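Local coordinates for protein phosphomethylpyrimidine kinase (Pyrococcus furiosus, PDB 2PB9) that probably phosphorylates hydroxymethylpyrimidine and its phosphate and, through the C-terminal ThiN domain described here, probably forms thiamine phosphate from pyrimidine and thiazole precursors, at residues 32-38 with 93-98; 81-85 with 169-173; 23-28 with 58-64; 117-122 with 152-158. All coordinates share one frame; numbering follows the deposited sequence.

In the fold
All four contacts lie in the C-terminal ThiN domain, built on a mixed beta sheet. Contact 1 pairs strands 35-38 and 94-98 near the chain centre. Contact 2 lays helix 77-86 on the next strand, 168-173, about 8 Å from contact 1 between centres. Contact 4 pairs strands 154-159 and 118-121 at one sheet end and touches contact 2. Contact 3 ties the loop after helix 5-21 to a hairpin, about 25 Å from contact 4 between centres, yet touches contact 1. Contacts 1 and 2 join segments 55 and 84 residues apart; contacts 3 and 4 each span 30. In sequence, contact 1 alternates with contacts 2 and 3; contact 4 falls between the segments of contact 2.

Contact 1: residues 32-38 with 93-98; sequences GTNFVYS and RSAINI
Phe-35, Val-36 and Tyr-37 pair with Ile-96, Ala-95 and Ser-94 in an antiparallel ladder inside the central sheet of the ThiN domain. Val-36 and Ala-95 form the hydrogen-bonded pair. Val-36 N gives to Ala-95 O at 3.1 Å, and Ala-95 N gives back to Val-36 O. That carbonyl oxygen has a second donor, Ser-94 OG at 3.0 Å, which arrives nearly along the C=O axis. With chi1 at -175°, opposite its backbone N, the Ser-94 hydroxyl reaches the partner strand. Ser-38 N to Arg-93 O closes the far end of the ladder.

At the other end the regular pairing gives way to side chains. The Asn-97 amide grips the loop with both of its polar atoms. ND2 donates to Gly-32 O at 3.2 Å, on a lone pair, while OD1 accepts from Asn-34 N, which sits above the carbonyl plane. The amide is thereby fixed in its rotation. Thr-33 OG1 adds a bond of 2.9 Å to Asn-97 O.

On the face that carries Phe-35, Ile-96 CD1 lies 4.0 Å above the plane of the Phe-35 ring, toward its rim. Ala-95 O and Ser-94 OG sit at the ring edge. Ile-96 CG1 also meets Thr-33 CG2 at 3.5 Å.

Helix 176-185 covers this face, with Val-179 on Phe-35, Ser-94 and Ile-96. Helix 77-86 lies against Ser-38, Arg-93 and Asn-97. Strand 168-173 continues the sheet beyond strand 94-98.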
loop_
_atom_site.group_PDB
_atom_site.type_symbol
_atom_site.label_atom_id
_atom_site.label_comp_id
_atom_site.label_asym_id
_atom_site.label_seq_id
_atom_site.Cartn_x
_atom_site.Cartn_y
_atom_site.Cartn_z
ATOM N N GLY A 32 5.175 18.130 9.725
ATOM C CA GLY A 32 5.654 18.987 10.793
ATOM C C GLY A 32 5.993 18.238 12.069
ATOM O O GLY A 32 5.535 17.118 12.300
ATOM N N THR A 33 6.813 18.855 12.906
ATOM C CA THR A 33 7.177 18.233 14.158
ATOM C C THR A 33 6.475 18.924 15.326
ATOM O O THR A 33 6.408 20.158 15.398
ATOM C CB THR A 33 8.715 18.263 14.382
ATOM O OG1 THR A 33 9.335 17.302 13.521
ATOM C CG2 THR A 33 9.068 17.938 15.847
ATOM N N ASN A 34 5.923 18.112 16.218
ATOM C CA ASN A 34 5.277 18.626 17.398
ATOM C C ASN A 34 6.035 18.046 18.593
ATOM O O ASN A 34 6.472 16.894 18.576
ATOM C CB ASN A 34 3.800 18.232 17.429
ATOM C CG ASN A 34 2.936 19.285 18.108
ATOM O OD1 ASN A 34 1.736 19.359 17.867
ATOM N ND2 ASN A 34 3.546 20.105 18.957
ATOM N N PHE A 35 6.206 18.868 19.616
ATOM C CA PHE A 35 6.931 18.494 20.818
ATOM C C PHE A 35 5.925 18.695 21.952
ATOM O O PHE A 35 5.387 19.795 22.127
ATOM C CB PHE A 35 8.139 19.432 20.943
ATOM C CG PHE A 35 9.190 18.976 21.910
ATOM C CD1 PHE A 35 10.392 19.679 22.014
ATOM C CD2 PHE A 35 8.981 17.881 22.745
ATOM C CE1 PHE A 35 11.373 19.306 22.939
ATOM C CE2 PHE A 35 9.953 17.495 23.676
ATOM C CZ PHE A 35 11.151 18.212 23.772
ATOM N N VAL A 36 5.647 17.637 22.707
ATOM C CA VAL A 36 4.666 17.754 23.781
ATOM C C VAL A 36 5.147 17.427 25.178
ATOM O O VAL A 36 6.169 16.766 25.375
ATOM C CB VAL A 36 3.404 16.882 23.522
ATOM C CG1 VAL A 36 2.785 17.254 22.204
ATOM C CG2 VAL A 36 3.758 15.393 23.572
ATOM N N TYR A 37 4.377 17.910 26.143
ATOM C CA TYR A 37 4.645 17.689 27.551
ATOM C C TYR A 37 3.283 17.662 28.235
ATOM O O TYR A 37 2.577 18.669 28.307
ATOM C CB TYR A 37 5.515 18.806 28.104
ATOM C CG TYR A 37 6.093 18.517 29.470
ATOM C CD1 TYR A 37 6.044 17.233 30.020
ATOM C CD2 TYR A 37 6.713 19.532 30.208
ATOM C CE1 TYR A 37 6.592 16.965 31.268
ATOM C CE2 TYR A 37 7.267 19.275 31.453
ATOM C CZ TYR A 37 7.202 17.995 31.975
ATOM O OH TYR A 37 7.761 17.757 33.200
ATOM N N SER A 38 2.921 16.483 28.717
ATOM C CA SER A 38 1.636 16.264 29.351
ATOM C C SER A 38 1.586 16.581 30.835
ATOM O O SER A 38 2.616 16.746 31.490
ATOM C CB SER A 38 1.227 14.804 29.139
ATOM O OG SER A 38 0.109 14.470 29.925
ATOM N N ARG A 93 5.920 11.842 30.172
ATOM C CA ARG A 93 4.902 12.706 29.606
ATOM C C ARG A 93 5.395 13.704 28.588
ATOM O O ARG A 93 4.764 14.736 28.360
ATOM C CB ARG A 93 4.149 13.436 30.708
ATOM C CG ARG A 93 4.934 13.665 31.962
ATOM C CD ARG A 93 4.074 13.271 33.134
ATOM N NE ARG A 93 4.426 14.025 34.324
ATOM C CZ ARG A 93 4.283 15.339 34.449
ATOM N NH1 ARG A 93 3.789 16.056 33.450
ATOM N NH2 ARG A 93 4.643 15.933 35.576
ATOM N N SER A 94 6.528 13.395 27.975
ATOM C CA SER A 94 7.085 14.247 26.943
ATOM C C SER A 94 7.400 13.337 25.769
ATOM O O SER A 94 7.619 12.134 25.943
ATOM C CB SER A 94 8.361 14.932 27.424
ATOM O OG SER A 94 8.827 15.858 26.451
ATOM N N ALA A 95 7.407 13.910 24.573
ATOM C CA ALA A 95 7.706 13.149 23.369
ATOM C C ALA A 95 7.885 14.115 22.214
ATOM O O ALA A 95 7.634 15.310 22.354
ATOM C CB ALA A 95 6.563 12.164 23.063
ATOM N N ILE A 96 8.328 13.590 21.080
ATOM C CA ILE A 96 8.517 14.396 19.881
ATOM C C ILE A 96 8.544 13.488 18.657
ATOM O O ILE A 96 9.083 12.378 18.703
ATOM C CB ILE A 96 9.832 15.212 19.941
ATOM C CG1 ILE A 96 9.909 16.155 18.747
ATOM C CG2 ILE A 96 11.041 14.288 19.918
ATOM C CD1 ILE A 96 11.084 17.096 18.810
ATOM N N ASN A 97 7.939 13.931 17.566
ATOM C CA ASN A 97 7.962 13.101 16.379
ATOM C C ASN A 97 8.880 13.713 15.331
ATOM O O ASN A 97 8.800 14.910 15.023
ATOM C CB ASN A 97 6.549 12.884 15.802
ATOM C CG ASN A 97 5.904 14.164 15.285
ATOM O OD1 ASN A 97 5.338 14.943 16.053
ATOM N ND2 ASN A 97 5.986 14.384 13.975
ATOM N N ILE A 98 9.777 12.887 14.809
ATOM C CA ILE A 98 10.697 13.341 13.792
ATOM C C ILE A 98 10.597 12.466 12.562
ATOM O O ILE A 98 10.048 11.366 12.605
ATOM C CB ILE A 98 12.138 13.332 14.302
ATOM C CG1 ILE A 98 12.504 11.942 14.818
ATOM C CG2 ILE A 98 12.293 14.357 15.412
ATOM C CD1 ILE A 98 13.964 11.823 15.262
#

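Contact 2: residues 81-85 with 169-173; sequences AVLTY and ILVFG
Ala-81 meets strand 169-173 through its methyl group, with CB 4.4 Å from Leu-170 CD1. Its carbonyl oxygen lies at the edge of the Phe-172 ring and accepts the helical bond from Tyr-85 N. One residue on, Val-82 also reaches the edge of that ring with its CA. Its CG2 stands 4.4 Å from Phe-172 CD2. One turn after Ala-81, Tyr-85 makes the main contact. Its ring forms an offset stack with that of Phe-172, with centroids 4.0 Å apart and planes at 10°. The nearest atoms are Tyr-85 CD1 and Phe-172 CE2, at 3.5 Å. Tyr-85 CG lies anti to the backbone N (chi1 -172°), which swings the ring off the helix and over the strand residue. The phenol OH is bonded to Pro-154 O of the adjoining strand 154-159 and to Arg-153 NH1, which would limit tilting of the ring. An alanine in place of Phe-172 would probably leave one face of the Tyr-85 ring without its stacking partner and open a gap beside Ala-81 and Val-82. Helix 138-149 also packs against Ala-81 and Tyr-85. This is apolar packing of a helix on one face of a beta sheet, as in layered alpha/beta folds.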
loop_
_atom_site.group_PDB
_atom_site.type_symbol
_atom_site.label_atom_id
_atom_site.label_comp_id
_atom_site.label_asym_id
_atom_site.label_seq_id
_atom_site.Cartn_x
_atom_site.Cartn_y
_atom_site.Cartn_z
ATOM N N ALA A 81 -0.469 9.646 21.685
ATOM C CA ALA A 81 0.648 8.719 21.771
ATOM C C ALA A 81 1.293 8.752 23.157
ATOM O O ALA A 81 1.462 7.707 23.797
ATOM C CB ALA A 81 1.683 9.070 20.712
ATOM N N VAL A 82 1.655 9.952 23.611
ATOM C CA VAL A 82 2.293 10.104 24.910
ATOM C C VAL A 82 1.318 9.729 26.014
ATOM O O VAL A 82 1.703 9.126 27.012
ATOM C CB VAL A 82 2.821 11.560 25.136
ATOM C CG1 VAL A 82 1.766 12.432 25.786
ATOM C CG2 VAL A 82 4.045 11.532 26.004
ATOM N N LEU A 83 0.052 10.066 25.815
ATOM C CA LEU A 83 -0.981 9.774 26.792
ATOM C C LEU A 83 -1.105 8.259 26.949
ATOM O O LEU A 83 -1.130 7.745 28.067
ATOM C CB LEU A 83 -2.309 10.407 26.337
ATOM C CG LEU A 83 -3.112 11.242 27.362
ATOM C CD1 LEU A 83 -2.183 12.028 28.272
ATOM C CD2 LEU A 83 -4.050 12.186 26.627
ATOM N N THR A 84 -1.156 7.548 25.825
ATOM C CA THR A 84 -1.260 6.088 25.823
ATOM C C THR A 84 0.005 5.455 26.411
ATOM O O THR A 84 -0.048 4.456 27.141
ATOM C CB THR A 84 -1.471 5.563 24.379
ATOM O OG1 THR A 84 -2.793 5.896 23.944
ATOM C CG2 THR A 84 -1.264 4.051 24.297
ATOM N N TYR A 85 1.145 6.048 26.082
ATOM C CA TYR A 85 2.431 5.566 26.557
ATOM C C TYR A 85 2.473 5.639 28.087
ATOM O O TYR A 85 2.999 4.744 28.741
ATOM C CB TYR A 85 3.534 6.425 25.944
ATOM C CG TYR A 85 4.939 5.948 26.196
ATOM C CD1 TYR A 85 5.634 5.213 25.229
ATOM C CD2 TYR A 85 5.609 6.299 27.370
ATOM C CE1 TYR A 85 6.967 4.848 25.421
ATOM C CE2 TYR A 85 6.939 5.948 27.576
ATOM C CZ TYR A 85 7.615 5.225 26.597
ATOM O OH TYR A 85 8.938 4.900 26.802
ATOM N N ILE A 169 9.001 8.501 13.558
ATOM C CA ILE A 169 9.882 8.038 14.601
ATOM C C ILE A 169 9.467 8.882 15.800
ATOM O O ILE A 169 9.483 10.115 15.748
ATOM C CB ILE A 169 11.379 8.284 14.241
ATOM C CG1 ILE A 169 11.828 7.271 13.174
ATOM C CG2 ILE A 169 12.260 8.203 15.498
ATOM C CD1 ILE A 169 13.268 7.446 12.705
ATOM N N LEU A 170 9.040 8.207 16.860
ATOM C CA LEU A 170 8.642 8.876 18.088
ATOM C C LEU A 170 9.713 8.586 19.144
ATOM O O LEU A 170 10.209 7.463 19.264
ATOM C CB LEU A 170 7.284 8.351 18.566
ATOM C CG LEU A 170 6.201 8.259 17.486
ATOM C CD1 LEU A 170 4.940 7.673 18.085
ATOM C CD2 LEU A 170 5.918 9.621 16.904
ATOM N N VAL A 171 10.093 9.622 19.880
ATOM C CA VAL A 171 11.078 9.484 20.935
ATOM C C VAL A 171 10.483 10.103 22.180
ATOM O O VAL A 171 10.005 11.237 22.147
ATOM C CB VAL A 171 12.411 10.172 20.570
ATOM C CG1 VAL A 171 12.154 11.381 19.708
ATOM C CG2 VAL A 171 13.155 10.568 21.837
ATOM N N PHE A 172 10.538 9.342 23.288
ATOM C CA PHE A 172 9.923 9.752 24.543
ATOM C C PHE A 172 10.985 10.070 25.584
ATOM O O PHE A 172 12.094 9.582 25.587
ATOM C CB PHE A 172 8.983 8.664 25.060
ATOM C CG PHE A 172 7.998 8.187 24.038
ATOM C CD1 PHE A 172 8.417 7.428 22.958
ATOM C CD2 PHE A 172 6.657 8.499 24.158
ATOM C CE1 PHE A 172 7.510 6.987 22.012
ATOM C CE2 PHE A 172 5.744 8.062 23.216
ATOM C CZ PHE A 172 6.171 7.304 22.142
ATOM N N GLY A 173 10.527 10.906 26.538
ATOM C CA GLY A 173 11.345 11.326 27.655
ATOM C C GLY A 173 10.408 11.654 28.798
ATOM O O GLY A 173 9.201 11.806 28.593
#

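Contact 3: residues 23-28 with 58-64; sequences NPVRLI and VKYGNSV
Lys-59 of the small beta hairpin 57-66 reaches the type I turn from Val-25 to Ile-28 and pins it. From CB the chain runs along Ile-28 toward the turn's carbonyls. CG lies 4.0 Å from Ile-28 CB, and the two side chains run antiparallel alongside one another. CD then touches Val-25 CG1, also at 4.0 Å. CE passes near Ile-28 O. A bend at the last torsion (chi4 -69°) brings NZ onto two backbone carbonyls. NZ donates to Val-25 O at 2.7 Å and to Ile-28 O at 2.9 Å, the latter on a lone pair. Val-25 O also takes the turn bond from Ile-28 N, from the opposite face of its plane. A methionine here would probably leave both Val-25 O and Ile-28 O without the ammonium donor and hold the turn to the hairpin less firmly.

Beside the lysine, apolar side chains meet. Val-25 and Pro-24 both lean on Val-64, and Phe-19 of helix 5-21 packs on Pro-24 and Ile-28. Tyr-60 makes a cation-pi contact with Lys-54 of the second subunit, so the hairpin also belongs to a subunit interface. Val-64 CG1 meets Ile-28 CG1 at 3.6 Å and sits equally close to Pro-24 O.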
loop_
_atom_site.group_PDB
_atom_site.type_symbol
_atom_site.label_atom_id
_atom_site.label_comp_id
_atom_site.label_asym_id
_atom_site.label_seq_id
_atom_site.Cartn_x
_atom_site.Cartn_y
_atom_site.Cartn_z
ATOM N N ASN A 23 18.961 23.768 15.117
ATOM C CA ASN A 23 18.579 23.672 13.708
ATOM C C ASN A 23 18.546 22.270 13.105
ATOM O O ASN A 23 19.361 21.934 12.246
ATOM C CB ASN A 23 19.510 24.551 12.869
ATOM C CG ASN A 23 19.167 24.520 11.390
ATOM O OD1 ASN A 23 18.044 24.843 10.997
ATOM N ND2 ASN A 23 20.133 24.126 10.562
ATOM N N PRO A 24 17.581 21.442 13.532
ATOM C CA PRO A 24 17.389 20.064 13.072
ATOM C C PRO A 24 16.468 19.966 11.852
ATOM O O PRO A 24 15.343 19.477 11.944
ATOM C CB PRO A 24 16.776 19.405 14.290
ATOM C CG PRO A 24 15.844 20.488 14.766
ATOM C CD PRO A 24 16.689 21.740 14.668
ATOM N N VAL A 25 16.945 20.425 10.705
ATOM C CA VAL A 25 16.129 20.395 9.503
ATOM C C VAL A 25 15.945 18.986 8.932
ATOM O O VAL A 25 14.834 18.607 8.559
ATOM C CB VAL A 25 16.727 21.309 8.413
ATOM C CG1 VAL A 25 15.690 21.582 7.331
ATOM C CG2 VAL A 25 17.208 22.607 9.041
ATOM N N ARG A 26 17.018 18.204 8.870
ATOM C CA ARG A 26 16.910 16.862 8.312
ATOM C C ARG A 26 15.949 15.970 9.078
ATOM O O ARG A 26 15.461 14.980 8.529
ATOM C CB ARG A 26 18.279 16.179 8.255
ATOM C CG ARG A 26 18.872 15.830 9.609
ATOM C CD ARG A 26 20.279 15.242 9.459
ATOM N NE ARG A 26 20.283 13.815 9.125
ATOM C CZ ARG A 26 20.554 12.846 9.997
ATOM N NH1 ARG A 26 20.845 13.148 11.260
ATOM N NH2 ARG A 26 20.538 11.574 9.609
ATOM N N LEU A 27 15.673 16.325 10.333
ATOM C CA LEU A 27 14.790 15.528 11.183
ATOM C C LEU A 27 13.302 15.889 11.133
ATOM O O LEU A 27 12.476 15.185 11.704
ATOM C CB LEU A 27 15.267 15.596 12.639
ATOM C CG LEU A 27 16.674 15.078 12.970
ATOM C CD1 LEU A 27 16.910 15.120 14.479
ATOM C CD2 LEU A 27 16.830 13.653 12.455
ATOM N N ILE A 28 12.960 16.972 10.452
ATOM C CA ILE A 28 11.576 17.415 10.371
ATOM C C ILE A 28 10.793 16.765 9.234
ATOM O O ILE A 28 11.189 16.861 8.076
ATOM C CB ILE A 28 11.514 18.958 10.175
ATOM C CG1 ILE A 28 12.200 19.665 11.344
ATOM C CG2 ILE A 28 10.065 19.422 10.050
ATOM C CD1 ILE A 28 11.431 19.629 12.618
ATOM N N VAL A 58 7.842 23.447 11.460
ATOM C CA VAL A 58 8.046 23.048 10.065
ATOM C C VAL A 58 9.381 23.493 9.458
ATOM O O VAL A 58 10.057 24.378 9.998
ATOM C CB VAL A 58 6.895 23.616 9.196
ATOM C CG1 VAL A 58 5.561 23.241 9.805
ATOM C CG2 VAL A 58 6.987 25.133 9.110
ATOM N N LYS A 59 9.763 22.870 8.341
ATOM C CA LYS A 59 11.003 23.260 7.668
ATOM C C LYS A 59 10.783 24.686 7.194
ATOM O O LYS A 59 9.770 24.995 6.558
ATOM C CB LYS A 59 11.306 22.400 6.434
ATOM C CG LYS A 59 11.656 20.937 6.672
ATOM C CD LYS A 59 12.376 20.367 5.430
ATOM C CE LYS A 59 12.392 18.815 5.369
ATOM N NZ LYS A 59 13.247 18.075 6.391
ATOM N N TYR A 60 11.712 25.569 7.516
ATOM C CA TYR A 60 11.562 26.928 7.061
ATOM C C TYR A 60 12.541 27.052 5.894
ATOM O O TYR A 60 12.347 26.417 4.856
ATOM C CB TYR A 60 11.857 27.903 8.200
ATOM C CG TYR A 60 11.220 29.257 7.994
ATOM C CD1 TYR A 60 9.950 29.372 7.425
ATOM C CD2 TYR A 60 11.895 30.427 8.338
ATOM C CE1 TYR A 60 9.374 30.628 7.197
ATOM C CE2 TYR A 60 11.331 31.679 8.118
ATOM C CZ TYR A 60 10.076 31.775 7.545
ATOM O OH TYR A 60 9.544 33.017 7.295
ATOM N N GLY A 61 13.589 27.845 6.022
ATOM C CA GLY A 61 14.511 27.906 4.906
ATOM C C GLY A 61 15.343 26.653 5.060
ATOM O O GLY A 61 14.849 25.538 4.888
ATOM N N ASN A 62 16.611 26.850 5.400
ATOM C CA ASN A 62 17.516 25.749 5.645
ATOM C C ASN A 62 17.478 25.660 7.154
ATOM O O ASN A 62 18.506 25.541 7.819
ATOM C CB ASN A 62 18.931 26.083 5.172
ATOM C CG ASN A 62 19.928 24.968 5.473
ATOM O OD1 ASN A 62 19.583 23.958 6.096
ATOM N ND2 ASN A 62 21.174 25.152 5.038
ATOM N N SER A 63 16.270 25.756 7.687
ATOM C CA SER A 63 16.073 25.690 9.123
ATOM C C SER A 63 14.658 25.250 9.471
ATOM O O SER A 63 13.908 24.783 8.614
ATOM C CB SER A 63 16.378 27.051 9.762
ATOM O OG SER A 63 15.603 28.072 9.166
ATOM N N VAL A 64 14.301 25.405 10.736
ATOM C CA VAL A 64 12.988 25.009 11.198
ATOM C C VAL A 64 12.315 26.176 11.895
ATOM O O VAL A 64 12.971 27.125 12.324
ATOM C CB VAL A 64 13.089 23.831 12.177
ATOM C CG1 VAL A 64 14.010 22.771 11.601
ATOM C CG2 VAL A 64 13.588 24.315 13.531
#

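Contact 4: residues 117-122 with 152-158; sequences FKVSFY and ERPDIIY
Lys-118, Tyr-158 and Ile-156 bury the most surface here, where strand 118-121 pairs in parallel with strand 154-159. The Lys-118 side chain folds back through several bends and crosses Glu-152 obliquely. Its CG and CD lie against Glu-152 CB, each at 3.6 Å. NZ forms a salt bridge with Glu-152 OE1 at 3.3 Å, meeting it on the anti side. The backbone of Lys-118 is engaged as well. Its O accepts from Asp-155 N at 2.9 Å and weakly from Ile-156 N, where the partner strand turns a corner.

Tyr-158 lies side by side with Phe-121. Phe-121 CB sits over one face of the Tyr-158 ring, a CH-pi contact 3.7 Å from its centroid. Val-119 CG2 meets the same ring at its edge, in plane, 3.9 Å from CE2. The two aromatic rings themselves stand obliquely, with planes at 42°. Tyr-158 CG takes the place between backbone N and carbonyl carbon (chi1 71°), which sets its ring beside the neighbouring strand.

Ile-156 packs its CB on Val-119 CB and sends CD1 to Phe-117 CE1. The two strands are tied by the backbone bonds Ser-120 N to Ile-156 O at 2.8 Å and Tyr-122 N to Tyr-158 O.

Strand 118-121 is the outermost strand on this side within the chain. Helix 102-114 covers the face with Ile-156 and Tyr-158, and helix 138-149 the face with Ser-120 and Ile-157. Strand 168-173 flanks strand 154-159 on its other edge.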
loop_
_atom_site.group_PDB
_atom_site.type_symbol
_atom_site.label_atom_id
_atom_site.label_comp_id
_atom_site.label_asym_id
_atom_site.label_seq_id
_atom_site.Cartn_x
_atom_site.Cartn_y
_atom_site.Cartn_z
ATOM N N PHE A 117 19.797 1.903 25.040
ATOM C CA PHE A 117 18.374 2.098 25.289
ATOM C C PHE A 117 17.517 1.490 24.181
ATOM O O PHE A 117 17.901 1.470 23.013
ATOM C CB PHE A 117 18.027 3.580 25.527
ATOM C CG PHE A 117 18.513 4.516 24.465
ATOM C CD1 PHE A 117 17.954 4.507 23.194
ATOM C CD2 PHE A 117 19.514 5.443 24.755
ATOM C CE1 PHE A 117 18.386 5.412 22.224
ATOM C CE2 PHE A 117 19.954 6.351 23.796
ATOM C CZ PHE A 117 19.389 6.337 22.527
ATOM N N LYS A 118 16.351 0.990 24.576
ATOM C CA LYS A 118 15.431 0.310 23.675
ATOM C C LYS A 118 14.642 1.096 22.634
ATOM O O LYS A 118 14.269 2.246 22.822
ATOM C CB LYS A 118 14.453 -0.533 24.499
ATOM C CG LYS A 118 15.041 -1.816 25.087
ATOM C CD LYS A 118 16.166 -1.555 26.086
ATOM C CE LYS A 118 17.518 -1.896 25.485
ATOM N NZ LYS A 118 17.551 -3.322 25.052
ATOM N N VAL A 119 14.382 0.417 21.527
ATOM C CA VAL A 119 13.633 0.956 20.407
ATOM C C VAL A 119 12.687 -0.139 19.931
ATOM O O VAL A 119 13.113 -1.243 19.644
ATOM C CB VAL A 119 14.587 1.373 19.247
ATOM C CG1 VAL A 119 15.901 0.629 19.368
ATOM C CG2 VAL A 119 13.952 1.066 17.893
ATOM N N SER A 120 11.396 0.155 19.883
ATOM C CA SER A 120 10.435 -0.827 19.416
ATOM C C SER A 120 9.694 -0.204 18.244
ATOM O O SER A 120 10.033 0.898 17.801
ATOM C CB SER A 120 9.468 -1.203 20.531
ATOM O OG SER A 120 8.761 -2.391 20.208
ATOM N N PHE A 121 8.685 -0.892 17.732
ATOM C CA PHE A 121 7.952 -0.361 16.593
ATOM C C PHE A 121 6.627 -1.064 16.480
ATOM O O PHE A 121 6.323 -1.976 17.247
ATOM C CB PHE A 121 8.743 -0.603 15.297
ATOM C CG PHE A 121 8.887 -2.065 14.941
ATOM C CD1 PHE A 121 7.845 -2.756 14.313
ATOM C CD2 PHE A 121 10.040 -2.773 15.291
ATOM C CE1 PHE A 121 7.943 -4.133 14.041
ATOM C CE2 PHE A 121 10.152 -4.154 15.026
ATOM C CZ PHE A 121 9.099 -4.833 14.400
ATOM N N TYR A 122 5.841 -0.627 15.508
ATOM C CA TYR A 122 4.556 -1.237 15.225
ATOM C C TYR A 122 4.309 -1.095 13.736
ATOM O O TYR A 122 4.774 -0.143 13.114
ATOM C CB TYR A 122 3.441 -0.584 16.050
ATOM C CG TYR A 122 3.108 0.852 15.712
ATOM C CD1 TYR A 122 2.477 1.176 14.517
ATOM C CD2 TYR A 122 3.330 1.873 16.638
ATOM C CE1 TYR A 122 2.061 2.477 14.254
ATOM C CE2 TYR A 122 2.912 3.181 16.382
ATOM C CZ TYR A 122 2.274 3.472 15.190
ATOM O OH TYR A 122 1.798 4.737 14.943
ATOM N N GLU A 152 11.649 -4.436 27.755
ATOM C CA GLU A 152 11.995 -3.184 28.414
ATOM C C GLU A 152 11.113 -2.039 27.917
ATOM O O GLU A 152 10.163 -2.247 27.158
ATOM C CB GLU A 152 13.468 -2.839 28.162
ATOM C CG GLU A 152 14.430 -4.009 28.315
ATOM C CD GLU A 152 14.300 -5.019 27.185
ATOM O OE1 GLU A 152 14.778 -4.729 26.065
ATOM O OE2 GLU A 152 13.711 -6.098 27.411
ATOM N N ARG A 153 11.436 -0.829 28.362
ATOM C CA ARG A 153 10.699 0.357 27.952
ATOM C C ARG A 153 11.355 0.964 26.714
ATOM O O ARG A 153 12.539 1.303 26.715
ATOM C CB ARG A 153 10.680 1.404 29.068
ATOM C CG ARG A 153 9.940 2.680 28.692
ATOM C CD ARG A 153 10.082 3.760 29.756
ATOM N NE ARG A 153 11.472 4.137 29.956
ATOM C CZ ARG A 153 12.236 4.659 29.004
ATOM N NH1 ARG A 153 11.739 4.868 27.790
ATOM N NH2 ARG A 153 13.503 4.961 29.259
ATOM N N PRO A 154 10.589 1.093 25.630
ATOM C CA PRO A 154 11.182 1.672 24.428
ATOM C C PRO A 154 11.163 3.199 24.419
ATOM O O PRO A 154 10.104 3.820 24.426
ATOM C CB PRO A 154 10.345 1.061 23.309
ATOM C CG PRO A 154 9.007 0.916 23.937
ATOM C CD PRO A 154 9.325 0.401 25.319
ATOM N N ASP A 155 12.349 3.792 24.416
ATOM C CA ASP A 155 12.483 5.244 24.377
ATOM C C ASP A 155 12.103 5.717 22.984
ATOM O O ASP A 155 11.653 6.848 22.801
ATOM C CB ASP A 155 13.931 5.645 24.658
ATOM C CG ASP A 155 14.384 5.231 26.034
ATOM O OD1 ASP A 155 14.160 6.020 26.977
ATOM O OD2 ASP A 155 14.942 4.113 26.170
ATOM N N ILE A 156 12.309 4.835 22.009
ATOM C CA ILE A 156 12.006 5.124 20.613
ATOM C C ILE A 156 11.019 4.129 20.034
ATOM O O ILE A 156 11.194 2.915 20.133
ATOM C CB ILE A 156 13.256 5.065 19.714
ATOM C CG1 ILE A 156 14.377 5.904 20.310
ATOM C CG2 ILE A 156 12.909 5.540 18.312
ATOM C CD1 ILE A 156 15.070 5.208 21.455
ATOM N N ILE A 157 9.977 4.665 19.424
ATOM C CA ILE A 157 8.965 3.850 18.783
ATOM C C ILE A 157 8.780 4.477 17.409
ATOM O O ILE A 157 8.667 5.696 17.281
ATOM C CB ILE A 157 7.633 3.872 19.575
ATOM C CG1 ILE A 157 7.844 3.249 20.962
ATOM C CG2 ILE A 157 6.550 3.108 18.801
ATOM C CD1 ILE A 157 6.622 3.254 21.851
ATOM N N TYR A 158 8.794 3.655 16.372
ATOM C CA TYR A 158 8.621 4.187 15.032
ATOM C C TYR A 158 7.723 3.243 14.276
ATOM O O TYR A 158 7.330 2.204 14.799
ATOM C CB TYR A 158 9.974 4.309 14.326
ATOM C CG TYR A 158 10.581 2.979 13.959
ATOM C CD1 TYR A 158 10.337 2.399 12.711
ATOM C CD2 TYR A 158 11.363 2.267 14.878
ATOM C CE1 TYR A 158 10.853 1.148 12.381
ATOM C CE2 TYR A 158 11.882 1.011 14.559
ATOM C CZ TYR A 158 11.622 0.460 13.308
ATOM O OH TYR A 158 12.122 -0.783 12.981
#